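Local coordinates for uncharacterized protein (Bordetella bronchiseptica, PDB 4XG0) that probably acts as a kinase in the catabolism of acid sugars, pairing a sugar-binding N-terminal domain with a nucleotide-binding C-terminal domain, at residues 96-109 and 121-133. Residues are numbered along the deposited sequence; the frame is centred on the assembly and turned at random.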
loop_
_atom_site.group_PDB
_atom_site.type_symbol
_atom_site.label_atom_id
_atom_site.label_comp_id
_atom_site.label_asym_id
_atom_site.label_seq_id
_atom_site.Cartn_x
_atom_site.Cartn_y
_atom_site.Cartn_z
ATOM N N VAL A 96 19.241 10.226 -9.468
ATOM C CA VAL A 96 17.921 10.851 -9.388
ATOM C C VAL A 96 17.576 11.552 -10.713
ATOM O O VAL A 96 16.448 11.442 -11.214
ATOM C CB VAL A 96 17.809 11.756 -8.137
ATOM C CG1 VAL A 96 16.520 12.548 -8.141
ATOM C CG2 VAL A 96 17.903 10.899 -6.895
ATOM N N GLU A 97 18.546 12.234 -11.317
ATOM C CA GLU A 97 18.323 12.818 -12.638
ATOM C C GLU A 97 17.948 11.768 -13.694
ATOM O O GLU A 97 16.990 11.938 -14.459
ATOM C CB GLU A 97 19.561 13.590 -13.110
ATOM C CG GLU A 97 19.686 13.692 -14.635
ATOM C CD GLU A 97 18.408 14.179 -15.310
ATOM O OE1 GLU A 97 18.287 13.999 -16.548
ATOM O OE2 GLU A 97 17.534 14.735 -14.598
ATOM N N ARG A 98 18.707 10.681 -13.748
ATOM C CA ARG A 98 18.415 9.624 -14.718
ATOM C C ARG A 98 16.987 9.071 -14.561
ATOM O O ARG A 98 16.292 8.846 -15.556
ATOM C CB ARG A 98 19.416 8.476 -14.601
ATOM C CG ARG A 98 20.865 8.818 -14.900
ATOM C CD ARG A 98 21.642 7.550 -15.230
ATOM N NE ARG A 98 23.044 7.607 -14.814
ATOM C CZ ARG A 98 24.076 7.883 -15.612
ATOM N NH1 ARG A 98 25.302 7.894 -15.108
ATOM N NH2 ARG A 98 23.902 8.143 -16.907
ATOM N N LEU A 99 16.566 8.842 -13.318
ATOM C CA LEU A 99 15.237 8.275 -13.048
ATOM C C LEU A 99 14.141 9.256 -13.476
ATOM O O LEU A 99 13.158 8.871 -14.084
ATOM C CB LEU A 99 15.091 7.923 -11.565
ATOM C CG LEU A 99 16.006 6.793 -11.110
ATOM C CD1 LEU A 99 16.056 6.713 -9.620
ATOM C CD2 LEU A 99 15.491 5.422 -11.677
ATOM N N ARG A 100 14.317 10.536 -13.175
ATOM C CA ARG A 100 13.302 11.495 -13.556
ATOM C C ARG A 100 13.261 11.619 -15.076
ATOM O O ARG A 100 12.196 11.536 -15.692
ATOM C CB ARG A 100 13.556 12.853 -12.896
ATOM C CG ARG A 100 12.270 13.622 -12.618
ATOM C CD ARG A 100 12.539 15.033 -12.162
ATOM N NE ARG A 100 13.483 15.723 -13.034
ATOM C CZ ARG A 100 13.959 16.935 -12.795
ATOM N NH1 ARG A 100 13.565 17.585 -11.701
ATOM N NH2 ARG A 100 14.821 17.471 -13.649
ATOM N N ALA A 101 14.430 11.803 -15.682
ATOM C CA ALA A 101 14.526 11.834 -17.129
ATOM C C ALA A 101 13.770 10.660 -17.724
ATOM O O ALA A 101 13.160 10.798 -18.788
ATOM C CB ALA A 101 15.963 11.789 -17.564
ATOM N N ALA A 102 13.802 9.514 -17.039
ATOM C CA ALA A 102 13.204 8.278 -17.558
ATOM C C ALA A 102 11.697 8.160 -17.331
ATOM O O ALA A 102 11.110 7.142 -17.655
ATOM C CB ALA A 102 13.897 7.056 -16.967
ATOM N N GLY A 103 11.074 9.193 -16.779
ATOM C CA GLY A 103 9.632 9.190 -16.616
ATOM C C GLY A 103 9.108 8.772 -15.249
ATOM O O GLY A 103 7.901 8.762 -15.045
ATOM N N VAL A 104 9.998 8.416 -14.321
ATOM C CA VAL A 104 9.602 8.056 -12.970
ATOM C C VAL A 104 8.836 9.189 -12.316
ATOM O O VAL A 104 9.196 10.360 -12.460
ATOM C CB VAL A 104 10.824 7.689 -12.114
ATOM C CG1 VAL A 104 10.438 7.548 -10.685
ATOM C CG2 VAL A 104 11.438 6.395 -12.619
ATOM N N GLN A 105 7.744 8.847 -11.645
ATOM C CA GLN A 105 6.865 9.842 -11.024
ATOM C C GLN A 105 6.763 9.737 -9.502
ATOM O O GLN A 105 6.167 10.610 -8.861
ATOM C CB GLN A 105 5.460 9.725 -11.583
ATOM C CG GLN A 105 5.369 9.922 -13.068
ATOM C CD GLN A 105 3.976 9.645 -13.560
ATOM O OE1 GLN A 105 3.020 10.316 -13.160
ATOM N NE2 GLN A 105 3.839 8.629 -14.399
ATOM N N ARG A 106 7.296 8.660 -8.938
ATOM C CA ARG A 106 7.453 8.576 -7.487
ATOM C C ARG A 106 8.888 8.172 -7.167
ATOM O O ARG A 106 9.443 7.286 -7.807
ATOM C CB ARG A 106 6.449 7.556 -6.899
ATOM C CG ARG A 106 4.992 7.989 -7.112
ATOM C CD ARG A 106 4.616 9.220 -6.290
ATOM N NE ARG A 106 3.183 9.507 -6.318
ATOM C CZ ARG A 106 2.538 10.120 -7.310
ATOM N NH1 ARG A 106 3.183 10.551 -8.393
ATOM N NH2 ARG A 106 1.230 10.331 -7.210
ATOM N N LEU A 107 9.474 8.820 -6.171
ATOM C CA LEU A 107 10.834 8.522 -5.736
ATOM C C LEU A 107 10.895 8.101 -4.266
ATOM O O LEU A 107 10.360 8.812 -3.407
ATOM C CB LEU A 107 11.707 9.763 -5.863
ATOM C CG LEU A 107 13.187 9.567 -5.589
ATOM C CD1 LEU A 107 13.768 8.731 -6.684
ATOM C CD2 LEU A 107 13.944 10.912 -5.492
ATOM N N TYR A 108 11.569 6.982 -3.977
ATOM C CA TYR A 108 11.796 6.537 -2.600
ATOM C C TYR A 108 13.301 6.449 -2.394
ATOM O O TYR A 108 14.008 5.766 -3.143
ATOM C CB TYR A 108 11.121 5.183 -2.385
ATOM C CG TYR A 108 11.451 4.324 -1.167
ATOM C CD1 TYR A 108 11.906 4.834 0.034
ATOM C CD2 TYR A 108 11.255 2.945 -1.255
ATOM C CE1 TYR A 108 12.167 3.967 1.136
ATOM C CE2 TYR A 108 11.512 2.116 -0.203
ATOM C CZ TYR A 108 11.967 2.632 0.990
ATOM O OH TYR A 108 12.195 1.735 2.018
ATOM N N LYS A 109 13.810 7.172 -1.401
ATOM C CA LYS A 109 15.214 7.064 -1.062
ATOM C C LYS A 109 15.395 6.152 0.151
ATOM O O LYS A 109 14.868 6.422 1.234
ATOM C CB LYS A 109 15.838 8.437 -0.737
ATOM C CG LYS A 109 17.315 8.360 -0.585
ATOM C CD LYS A 109 17.960 9.726 -0.299
ATOM C CE LYS A 109 19.501 9.705 -0.472
ATOM N NZ LYS A 109 20.219 8.943 0.591
ATOM N N ALA A 121 23.857 15.025 3.189
ATOM C CA ALA A 121 24.389 15.392 1.879
ATOM C C ALA A 121 23.554 14.727 0.779
ATOM O O ALA A 121 23.179 15.363 -0.200
ATOM C CB ALA A 121 25.876 15.001 1.761
ATOM N N GLU A 122 23.231 13.460 0.997
ATOM C CA GLU A 122 22.523 12.660 -0.034
ATOM C C GLU A 122 21.074 13.109 -0.108
ATOM O O GLU A 122 20.512 13.214 -1.194
ATOM C CB GLU A 122 22.620 11.156 0.243
ATOM C CG GLU A 122 24.016 10.557 0.084
ATOM C CD GLU A 122 23.982 9.034 0.033
ATOM O OE1 GLU A 122 22.868 8.494 -0.110
ATOM O OE2 GLU A 122 25.049 8.377 0.116
ATOM N N ILE A 123 20.480 13.444 1.036
ATOM C CA ILE A 123 19.085 13.898 1.047
ATOM C C ILE A 123 18.884 15.214 0.313
ATOM O O ILE A 123 18.006 15.325 -0.528
ATOM C CB ILE A 123 18.521 13.974 2.478
ATOM C CG1 ILE A 123 18.264 12.550 2.984
ATOM C CG2 ILE A 123 17.246 14.812 2.504
ATOM C CD1 ILE A 123 18.097 12.473 4.497
ATOM N N ASP A 124 19.694 16.227 0.612
ATOM C CA ASP A 124 19.609 17.465 -0.139
ATOM C C ASP A 124 19.825 17.290 -1.640
ATOM O O ASP A 124 19.111 17.871 -2.439
ATOM C CB ASP A 124 20.616 18.476 0.413
ATOM C CG ASP A 124 20.192 19.026 1.755
ATOM O OD1 ASP A 124 18.975 18.973 2.057
ATOM O OD2 ASP A 124 21.076 19.513 2.497
ATOM N N ALA A 125 20.808 16.487 -2.023
ATOM C CA ALA A 125 21.109 16.290 -3.430
ATOM C C ALA A 125 19.937 15.602 -4.127
ATOM O O ALA A 125 19.577 15.944 -5.242
ATOM C CB ALA A 125 22.378 15.468 -3.594
ATOM N N ALA A 126 19.319 14.654 -3.439
ATOM C CA ALA A 126 18.223 13.903 -4.051
ATOM C C ALA A 126 17.003 14.804 -4.217
ATOM O O ALA A 126 16.369 14.817 -5.258
ATOM C CB ALA A 126 17.877 12.690 -3.207
ATOM N N ARG A 127 16.678 15.567 -3.191
ATOM C CA ARG A 127 15.457 16.359 -3.209
ATOM C C ARG A 127 15.524 17.474 -4.239
ATOM O O ARG A 127 14.538 17.797 -4.911
ATOM C CB ARG A 127 15.230 16.969 -1.834
ATOM C CG ARG A 127 13.933 17.705 -1.761
ATOM C CD ARG A 127 13.795 18.411 -0.445
ATOM N NE ARG A 127 15.031 19.080 -0.078
ATOM C CZ ARG A 127 15.503 20.149 -0.703
ATOM N NH1 ARG A 127 14.844 20.644 -1.747
ATOM N NH2 ARG A 127 16.636 20.709 -0.295
ATOM N N LEU A 128 16.691 18.083 -4.340
ATOM C CA LEU A 128 16.883 19.166 -5.298
ATOM C C LEU A 128 16.796 18.626 -6.727
ATOM O O LEU A 128 16.244 19.271 -7.619
ATOM C CB LEU A 128 18.235 19.823 -5.076
ATOM C CG LEU A 128 18.341 20.674 -3.813
ATOM C CD1 LEU A 128 19.764 21.197 -3.670
ATOM C CD2 LEU A 128 17.347 21.824 -3.869
ATOM N N ALA A 129 17.337 17.429 -6.931
ATOM C CA ALA A 129 17.362 16.825 -8.252
ATOM C C ALA A 129 15.962 16.391 -8.659
ATOM O O ALA A 129 15.650 16.321 -9.855
ATOM C CB ALA A 129 18.318 15.648 -8.283
ATOM N N TRP A 130 15.124 16.095 -7.660
ATOM C CA TRP A 130 13.767 15.601 -7.917
ATOM C C TRP A 130 12.849 16.753 -8.312
ATOM O O TRP A 130 12.103 16.651 -9.280
ATOM C CB TRP A 130 13.212 14.843 -6.704
ATOM C CG TRP A 130 11.840 14.252 -6.922
ATOM C CD1 TRP A 130 10.675 14.649 -6.339
ATOM C CD2 TRP A 130 11.497 13.156 -7.797
ATOM N NE1 TRP A 130 9.623 13.866 -6.792
ATOM C CE2 TRP A 130 10.108 12.951 -7.687
ATOM C CE3 TRP A 130 12.233 12.337 -8.664
ATOM C CZ2 TRP A 130 9.441 11.937 -8.392
ATOM C CZ3 TRP A 130 11.575 11.347 -9.367
ATOM C CH2 TRP A 130 10.191 11.166 -9.241
ATOM N N GLY A 131 12.915 17.864 -7.590
ATOM C CA GLY A 131 12.137 19.028 -7.992
ATOM C C GLY A 131 12.263 20.191 -7.031
ATOM O O GLY A 131 12.653 20.016 -5.878
ATOM N N GLU A 132 11.914 21.382 -7.501
ATOM C CA GLU A 132 12.035 22.568 -6.672
ATOM C C GLU A 132 11.028 22.519 -5.531
ATOM O O GLU A 132 11.343 22.871 -4.395
ATOM C CB GLU A 132 11.858 23.832 -7.516
ATOM C CG GLU A 132 13.023 24.074 -8.465
ATOM C CD GLU A 132 13.049 25.480 -9.044
ATOM O OE1 GLU A 132 12.208 26.316 -8.652
ATOM O OE2 GLU A 132 13.924 25.748 -9.896
ATOM N N ASP A 133 9.823 22.050 -5.830
ATOM C CA ASP A 133 8.783 21.908 -4.818
ATOM C C ASP A 133 8.877 20.575 -4.067
ATOM O O ASP A 133 7.944 20.213 -3.371
ATOM C CB ASP A 133 7.396 22.009 -5.467
ATOM C CG ASP A 133 7.071 20.805 -6.363
ATOM O OD1 ASP A 133 8.000 20.043 -6.722
ATOM O OD2 ASP A 133 5.882 20.628 -6.717
HETATM O O HOH W 1 16.960 16.264 -12.379
#
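The indole of W130 lies with one face on L107, whose CB sits 3.7 Å from the centroid of the six-membered ring and 4° off its normal, a CH-pi contact. Along the rim of the ring come V96 CG1, the backbone of Q105 and R106 N, while V104 adds its CG1 to CH2 at 3.9 Å. A tryptophan suits this place because its long flat ring, swung off the helix with CG anti to the backbone N, reaches from the last turn of helix 119-130 to the start of strand 106-110; its NE1 is hydrogen-bonded to Q232 O, which satisfies the polar edge of a buried ring.

The second flat group, the guanidinium of R100, has A129 O over one face and W130 O at its edge, near its plane. NH1 donates to W130 O at 3.0 Å (157° at the hydrogen), approaching from above the carbonyl plane. A bend at chi3 turns the arginine onto the C-terminal end of helix 119-130, where carbonyls lack a following turn; a water hydrogen-bonded to both A129 O and E97 OE2 adds a further link.

Helices 96-101 and 121-130 cross at -25° with axes 9.3 Å apart, close enough because small A126 and A129 receive V96, whose CG1 comes within 3.6 Å of A129 CB. Farther along the strand, K109 suits its place by running a long aliphatic stem past A126 and I123 to a salt bridge, NZ 2.8 Å from E122 OE1 on the carboxylate's anti side, while S80 OG holds OE2.

Strand 106-110 thus joins two neighbouring, nearly parallel helices packed beside the parallel sheet: apolar groups fill the middle, buried charges pair at one end, and a cationic arginine, probably stabilised by the helix dipole, closes the other.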